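Local coordinates for solute-binding protein (Thermoactinomyces vulgaris, PDB 2ZYN) that binds a chain of linked glucose units and probably serves the uptake of cyclodextrins or maltodextrins across the cell membrane, at residues V56-Q61 with T79-R84; A127-A132 with G280-Y285. All coordinates share one frame; numbering follows the deposited sequence.

Contact 1 (V56-Q61 with T79-R84); sequences VALLKQ and TWPHDR. With GLC (alpha-D-glucopyranose), chain B; GLC (alpha-D-glucopyranose), chain C; GLC (alpha-D-glucopyranose), chain D.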
loop_
_atom_site.group_PDB
_atom_site.type_symbol
_atom_site.label_atom_id
_atom_site.label_comp_id
_atom_site.label_asym_id
_atom_site.label_seq_id
_atom_site.Cartn_x
_atom_site.Cartn_y
_atom_site.Cartn_z
ATOM N N VAL A 56 9.233 12.820 -3.153
ATOM C CA VAL A 56 8.400 12.576 -4.327
ATOM C C VAL A 56 7.289 11.621 -3.901
ATOM O O VAL A 56 7.566 10.550 -3.353
ATOM C CB VAL A 56 9.194 11.924 -5.494
ATOM C CG1 VAL A 56 8.305 11.755 -6.724
ATOM C CG2 VAL A 56 10.439 12.737 -5.847
ATOM N N ALA A 57 6.039 12.012 -4.148
ATOM C CA ALA A 57 4.879 11.192 -3.782
ATOM C C ALA A 57 5.049 9.721 -4.153
ATOM O O ALA A 57 5.448 9.394 -5.270
ATOM C CB ALA A 57 3.610 11.757 -4.403
ATOM N N LEU A 58 4.733 8.844 -3.203
ATOM C CA LEU A 58 4.864 7.394 -3.378
ATOM C C LEU A 58 4.334 6.894 -4.727
ATOM O O LEU A 58 4.981 6.091 -5.401
ATOM C CB LEU A 58 4.144 6.671 -2.233
ATOM C CG LEU A 58 4.288 5.154 -2.109
ATOM C CD1 LEU A 58 5.670 4.764 -1.571
ATOM C CD2 LEU A 58 3.187 4.599 -1.226
ATOM N N LEU A 59 3.107 7.301 -5.058
ATOM C CA LEU A 59 2.435 6.888 -6.286
ATOM C C LEU A 59 2.827 7.662 -7.564
ATOM O O LEU A 59 2.315 7.360 -8.652
ATOM C CB LEU A 59 0.908 6.829 -6.050
ATOM C CG LEU A 59 0.403 5.879 -4.932
ATOM C CD1 LEU A 59 -1.104 6.017 -4.713
ATOM C CD2 LEU A 59 0.751 4.426 -5.249
ATOM N N LYS A 60 3.723 8.653 -7.421
ATOM C CA LYS A 60 4.213 9.411 -8.568
ATOM C C LYS A 60 5.636 9.007 -8.954
ATOM O O LYS A 60 6.095 9.331 -10.055
ATOM C CB LYS A 60 4.128 10.916 -8.304
ATOM C CG LYS A 60 2.703 11.465 -8.231
ATOM C CD LYS A 60 2.679 12.989 -8.102
ATOM C CE LYS A 60 2.949 13.683 -9.436
ATOM N NZ LYS A 60 2.942 15.170 -9.315
ATOM N N GLN A 61 6.321 8.290 -8.058
ATOM C CA GLN A 61 7.734 7.952 -8.251
ATOM C C GLN A 61 8.029 7.111 -9.491
ATOM O O GLN A 61 9.001 7.384 -10.197
ATOM C CB GLN A 61 8.324 7.269 -7.006
ATOM C CG GLN A 61 8.607 8.236 -5.860
ATOM C CD GLN A 61 9.543 7.683 -4.798
ATOM O OE1 GLN A 61 9.479 8.079 -3.633
ATOM N NE2 GLN A 61 10.423 6.777 -5.194
ATOM N N THR A 79 11.275 4.292 -4.244
ATOM C CA THR A 79 10.369 3.441 -3.469
ATOM C C THR A 79 8.917 3.517 -3.943
ATOM O O THR A 79 8.414 4.590 -4.271
ATOM C CB THR A 79 10.462 3.755 -1.944
ATOM O OG1 THR A 79 9.667 2.817 -1.206
ATOM C CG2 THR A 79 10.015 5.197 -1.636
ATOM N N TRP A 80 8.270 2.356 -3.983
ATOM C CA TRP A 80 6.826 2.237 -4.213
ATOM C C TRP A 80 6.337 0.845 -3.824
ATOM O O TRP A 80 7.145 -0.090 -3.751
ATOM C CB TRP A 80 6.428 2.588 -5.658
ATOM C CG TRP A 80 7.147 1.844 -6.742
ATOM C CD1 TRP A 80 6.932 0.555 -7.140
ATOM C CD2 TRP A 80 8.172 2.363 -7.593
ATOM N NE1 TRP A 80 7.771 0.237 -8.182
ATOM C CE2 TRP A 80 8.543 1.328 -8.480
ATOM C CE3 TRP A 80 8.819 3.602 -7.690
ATOM C CZ2 TRP A 80 9.538 1.491 -9.452
ATOM C CZ3 TRP A 80 9.810 3.767 -8.658
ATOM C CH2 TRP A 80 10.154 2.714 -9.530
ATOM N N PRO A 81 5.022 0.698 -3.555
ATOM C CA PRO A 81 4.494 -0.631 -3.225
ATOM C C PRO A 81 4.749 -1.655 -4.338
ATOM O O PRO A 81 4.759 -1.307 -5.514
ATOM C CB PRO A 81 2.994 -0.387 -3.044
ATOM C CG PRO A 81 2.871 1.067 -2.743
ATOM C CD PRO A 81 3.963 1.727 -3.522
ATOM N N HIS A 82 4.942 -2.909 -3.941
ATOM C CA HIS A 82 5.454 -3.956 -4.821
ATOM C C HIS A 82 4.546 -4.359 -5.986
ATOM O O HIS A 82 4.997 -5.067 -6.884
ATOM C CB HIS A 82 5.738 -5.205 -3.993
ATOM C CG HIS A 82 4.497 -5.890 -3.526
ATOM N ND1 HIS A 82 3.948 -6.970 -4.185
ATOM C CD2 HIS A 82 3.667 -5.621 -2.491
ATOM C CE1 HIS A 82 2.847 -7.349 -3.563
ATOM N NE2 HIS A 82 2.656 -6.547 -2.530
ATOM N N ASP A 83 3.275 -3.951 -5.967
ATOM C CA ASP A 83 2.328 -4.390 -7.003
ATOM C C ASP A 83 2.798 -4.051 -8.415
ATOM O O ASP A 83 2.547 -4.802 -9.356
ATOM C CB ASP A 83 0.915 -3.839 -6.771
ATOM C CG ASP A 83 0.887 -2.334 -6.616
ATOM O OD1 ASP A 83 1.404 -1.836 -5.597
ATOM O OD2 ASP A 83 0.315 -1.644 -7.489
ATOM N N ARG A 84 3.493 -2.928 -8.555
ATOM C CA ARG A 84 3.947 -2.484 -9.867
ATOM C C ARG A 84 5.406 -2.845 -10.164
ATOM O O ARG A 84 6.030 -2.243 -11.031
ATOM C CB ARG A 84 3.710 -0.983 -10.032
ATOM C CG ARG A 84 2.243 -0.585 -10.104
ATOM C CD ARG A 84 2.086 0.917 -10.251
ATOM N NE ARG A 84 2.636 1.404 -11.516
ATOM C CZ ARG A 84 2.820 2.685 -11.820
ATOM N NH1 ARG A 84 2.509 3.642 -10.951
ATOM N NH2 ARG A 84 3.329 3.012 -13.002
HETATM C C1 GLC B . -2.244 0.687 -4.108
HETATM C C2 GLC B . -1.142 0.235 -5.053
HETATM C C3 GLC B . -0.811 1.339 -6.062
HETATM C C4 GLC B . -2.089 1.857 -6.809
HETATM C C5 GLC B . -3.212 2.197 -5.808
HETATM C C6 GLC B . -4.548 2.464 -6.463
HETATM O O2 GLC B . 0.023 -0.170 -4.354
HETATM O O3 GLC B . 0.189 1.001 -6.979
HETATM O O4 GLC B . -1.729 3.037 -7.477
HETATM O O5 GLC B . -3.399 1.120 -4.848
HETATM O O6 GLC B . -5.401 3.127 -5.555
HETATM C C1 GLC C . -1.678 2.888 -8.918
HETATM C C2 GLC C . -0.530 3.727 -9.423
HETATM C C3 GLC C . -0.779 5.208 -9.150
HETATM C C4 GLC C . -2.169 5.721 -9.673
HETATM C C5 GLC C . -3.294 4.739 -9.230
HETATM C C6 GLC C . -4.660 4.942 -9.903
HETATM O O2 GLC C . 0.727 3.321 -8.875
HETATM O O3 GLC C . 0.239 6.053 -9.599
HETATM O O4 GLC C . -2.354 6.965 -8.997
HETATM O O5 GLC C . -2.935 3.351 -9.458
HETATM O O6 GLC C . -4.464 4.864 -11.335
HETATM C C1 GLC D . -1.558 2.979 0.733
HETATM C C2 GLC D . -0.598 1.847 0.302
HETATM C C3 GLC D . -0.554 1.637 -1.265
HETATM C C4 GLC D . -1.930 1.776 -1.954
HETATM C C5 GLC D . -2.657 3.063 -1.503
HETATM C C6 GLC D . -4.048 3.204 -2.139
HETATM O O2 GLC D . 0.737 2.085 0.784
HETATM O O3 GLC D . -0.099 0.329 -1.571
HETATM O O4 GLC D . -1.763 1.810 -3.370
HETATM O O5 GLC D . -2.794 3.102 -0.069
HETATM O O6 GLC D . -4.439 4.552 -2.061
HETATM O O HOH W 1 3.941 6.406 -10.634
#
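L58 and W80 mark the closest approach of the two backbones, with CA atoms 5.6 Å apart, where the loop between strand 50-55 and helix 61-68 passes over the end of strand 77-81. Loop and strand together form part of one wall of the sugar cleft in a periplasmic-binding-protein fold. L58 turns its branch against the proline: L58 CG lies 3.7 Å from P81 CD, and CD2 touches the same ring carbon. With CG anti to the backbone N (chi1 -173°), CD1 meets the strand backbone at W80 CA. Behind this, Q61 brings CB to the six-membered-ring edge of the W80 indole, near its plane, 3.8 Å from CE3. On the sugar side, L59 lays CD2 against the chain B glucose, 3.6 Å from its C3, while P81 CB and CG lie beside hydroxyls of two successive units. D83 spreads its carboxylate over neighbouring hydroxyls of the chain B glucose: OD2 accepts O3-H at 2.7 Å, and OD1 meets O2 at a modelled distance short enough to be doubtful. R84 bends at chi3 (65°), and salt bridges from NE to E87 and NH2 to E63 hold its guanidinium. R84 NH1 donates to O2 of the chain C glucose at 2.8 Å, this oxygen lying at the guanidinium edge. L59 O adds to the grip, accepting bonds from O3 of that glucose at 2.6 Å and from a water that R84 NH1 also reaches.

Contact 2 (A127-A132 with G280-Y285); sequences AIESVA and GVKGWY. With GLC (alpha-D-glucopyranose), chain D.
A127 pairs with K282 where the antiparallel strands 120-129 and 278-286 run side by side in the mixed sheet of this solute-binding-protein fold; the short segments 127-129 and 280-285 lie at 165°. The pair is hydrogen-bonded both ways: A127 N reaches K282 O at 3.2 Å, and K282 N returns to A127 O at 2.9 Å. A127 CB meets K282 CE on the sugar-side face. I128 follows in a non-hydrogen-bonded pair with V281, their side chains on the other face; these cross obliquely, I128 CD1 lying 4.2 Å from V281 CG2, a light apolar touch. The strands also meet here through CA-H...O contacts, I128 CA to G280 O and V281 CA to A127 O. E129 forms the next hydrogen-bonded pair, with G280, its N and O each 2.8 Å from the glycine's O and N, respectively. Its CG sits between the backbone N and carbonyl carbon (chi1 70°), near G280 O, and the extended chain carries the carboxylate toward the ligand. E129 OE1 accepts a bond from O2 of the chain D glucose at 2.6 Å. E129 OE2 faces K282 NZ at 3.0 Å in a salt bridge whose hydrogen bond is weak, the two side chains crossing at about a right angle. Replacing this glutamate by an alanine removes the carboxylate, which is likely to leave the glucose O2 without this acceptor and K282 with one fewer counter-charge. Past S130 and V131 the chain enters strand 132-136 of another sheet, consistent with a crossover between the two lobes. K282 NZ also pairs with E318, so the two acids probably hold the ammonium where it bonds O3 of another glucose.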
loop_
_atom_site.group_PDB
_atom_site.type_symbol
_atom_site.label_atom_id
_atom_site.label_comp_id
_atom_site.label_asym_id
_atom_site.label_seq_id
_atom_site.Cartn_x
_atom_site.Cartn_y
_atom_site.Cartn_z
ATOM N N ALA A 127 8.750 -1.752 4.761
ATOM C CA ALA A 127 7.436 -1.847 5.393
ATOM C C ALA A 127 6.571 -2.942 4.779
ATOM O O ALA A 127 6.583 -3.155 3.566
ATOM C CB ALA A 127 6.710 -0.510 5.296
ATOM N N ILE A 128 5.825 -3.628 5.638
ATOM C CA ILE A 128 4.796 -4.570 5.222
ATOM C C ILE A 128 3.484 -4.092 5.840
ATOM O O ILE A 128 3.451 -3.665 7.006
ATOM C CB ILE A 128 5.150 -6.028 5.626
ATOM C CG1 ILE A 128 4.157 -7.018 5.007
ATOM C CG2 ILE A 128 5.270 -6.163 7.154
ATOM C CD1 ILE A 128 4.715 -8.440 4.830
ATOM N N GLU A 129 2.410 -4.126 5.055
ATOM C CA GLU A 129 1.188 -3.420 5.450
ATOM C C GLU A 129 -0.116 -4.024 4.942
ATOM O O GLU A 129 -0.173 -4.607 3.860
ATOM C CB GLU A 129 1.277 -1.951 5.017
ATOM C CG GLU A 129 1.195 -1.736 3.506
ATOM C CD GLU A 129 1.690 -0.374 3.056
ATOM O OE1 GLU A 129 1.599 -0.094 1.844
ATOM O OE2 GLU A 129 2.168 0.419 3.898
ATOM N N SER A 130 -1.161 -3.865 5.748
ATOM C CA SER A 130 -2.533 -4.116 5.335
ATOM C C SER A 130 -3.405 -3.075 6.017
ATOM O O SER A 130 -3.069 -2.605 7.100
ATOM C CB SER A 130 -2.979 -5.511 5.764
ATOM O OG SER A 130 -4.373 -5.663 5.594
ATOM N N VAL A 131 -4.510 -2.705 5.377
ATOM C CA VAL A 131 -5.513 -1.879 6.043
ATOM C C VAL A 131 -6.191 -2.702 7.136
ATOM O O VAL A 131 -6.241 -3.931 7.058
ATOM C CB VAL A 131 -6.577 -1.324 5.061
ATOM C CG1 VAL A 131 -5.930 -0.373 4.047
ATOM C CG2 VAL A 131 -7.344 -2.463 4.366
ATOM N N ALA A 132 -6.676 -2.020 8.168
ATOM C CA ALA A 132 -7.497 -2.645 9.192
ATOM C C ALA A 132 -8.544 -1.637 9.628
ATOM O O ALA A 132 -8.661 -0.565 9.024
ATOM C CB ALA A 132 -6.643 -3.103 10.373
ATOM N N GLY A 280 0.653 -5.212 1.265
ATOM C CA GLY A 280 1.597 -4.402 0.502
ATOM C C GLY A 280 2.987 -4.434 1.106
ATOM O O GLY A 280 3.142 -4.394 2.326
ATOM N N VAL A 281 3.996 -4.529 0.248
ATOM C CA VAL A 281 5.386 -4.409 0.667
ATOM C C VAL A 281 6.012 -3.196 -0.007
ATOM O O VAL A 281 5.970 -3.060 -1.232
ATOM C CB VAL A 281 6.210 -5.693 0.383
ATOM C CG1 VAL A 281 7.628 -5.542 0.925
ATOM C CG2 VAL A 281 5.537 -6.905 1.032
ATOM N N LYS A 282 6.569 -2.306 0.810
ATOM C CA LYS A 282 7.305 -1.150 0.310
ATOM C C LYS A 282 8.796 -1.376 0.504
ATOM O O LYS A 282 9.259 -1.620 1.619
ATOM C CB LYS A 282 6.836 0.141 0.992
ATOM C CG LYS A 282 5.424 0.549 0.573
ATOM C CD LYS A 282 4.997 1.916 1.096
ATOM C CE LYS A 282 4.583 1.850 2.547
ATOM N NZ LYS A 282 3.526 2.849 2.872
ATOM N N GLY A 283 9.538 -1.336 -0.594
ATOM C CA GLY A 283 10.979 -1.520 -0.539
ATOM C C GLY A 283 11.740 -0.366 -1.153
ATOM O O GLY A 283 11.145 0.527 -1.771
ATOM N N TRP A 284 13.053 -0.371 -0.949
ATOM C CA TRP A 284 13.943 0.478 -1.723
ATOM C C TRP A 284 14.299 -0.287 -2.984
ATOM O O TRP A 284 14.605 -1.478 -2.930
ATOM C CB TRP A 284 15.219 0.817 -0.951
ATOM C CG TRP A 284 15.043 1.795 0.179
ATOM C CD1 TRP A 284 15.282 1.562 1.500
ATOM C CD2 TRP A 284 14.599 3.153 0.084
ATOM N NE1 TRP A 284 15.020 2.693 2.239
ATOM C CE2 TRP A 284 14.599 3.684 1.393
ATOM C CE3 TRP A 284 14.200 3.976 -0.982
ATOM C CZ2 TRP A 284 14.212 4.997 1.668
ATOM C CZ3 TRP A 284 13.819 5.284 -0.705
ATOM C CH2 TRP A 284 13.829 5.780 0.611
ATOM N N TYR A 285 14.242 0.391 -4.123
ATOM C CA TYR A 285 14.658 -0.218 -5.380
ATOM C C TYR A 285 15.836 0.551 -5.938
ATOM O O TYR A 285 16.070 1.703 -5.563
ATOM C CB TYR A 285 13.509 -0.251 -6.391
ATOM C CG TYR A 285 12.210 -0.804 -5.840
ATOM C CD1 TYR A 285 12.163 -2.059 -5.231
ATOM C CD2 TYR A 285 11.030 -0.069 -5.928
ATOM C CE1 TYR A 285 10.973 -2.569 -4.718
ATOM C CE2 TYR A 285 9.833 -0.570 -5.420
ATOM C CZ TYR A 285 9.812 -1.818 -4.818
ATOM O OH TYR A 285 8.630 -2.311 -4.312
HETATM C C1 GLC D . -1.558 2.979 0.733
HETATM C C2 GLC D . -0.598 1.847 0.302
HETATM C C3 GLC D . -0.554 1.637 -1.265
HETATM C C4 GLC D . -1.930 1.776 -1.954
HETATM C C5 GLC D . -2.657 3.063 -1.503
HETATM C C6 GLC D . -4.048 3.204 -2.139
HETATM O O2 GLC D . 0.737 2.085 0.784
HETATM O O3 GLC D . -0.099 0.329 -1.571
HETATM O O4 GLC D . -1.763 1.810 -3.370
HETATM O O5 GLC D . -2.794 3.102 -0.069
HETATM O O6 GLC D . -4.439 4.552 -2.061
#

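In the fold
Contacts 1 and 2 share one mixed sheet, since strands 77-81 and 278-286 are neighbours in it, and their centres lie 11 Å apart. Two polar bonds stitch them together: W80 O meets Y285 OH at 2.7 Å, and T79 OG1 meets G283 O at 2.8 Å. H82 adds packing, with H82 CA 3.6 Å from Y285 OH. Along the chain contact 1 is complete before contact 2 opens. Both reach the chain D glucose, P81 of contact 1 near its O3 and E129 of contact 2 at its O2, so the sugar cleft is lined from 56-61 and 79-84 across to 127-132 and 280-285. Of the two, contact 1 alone extends the grip to the chain B and C glucoses.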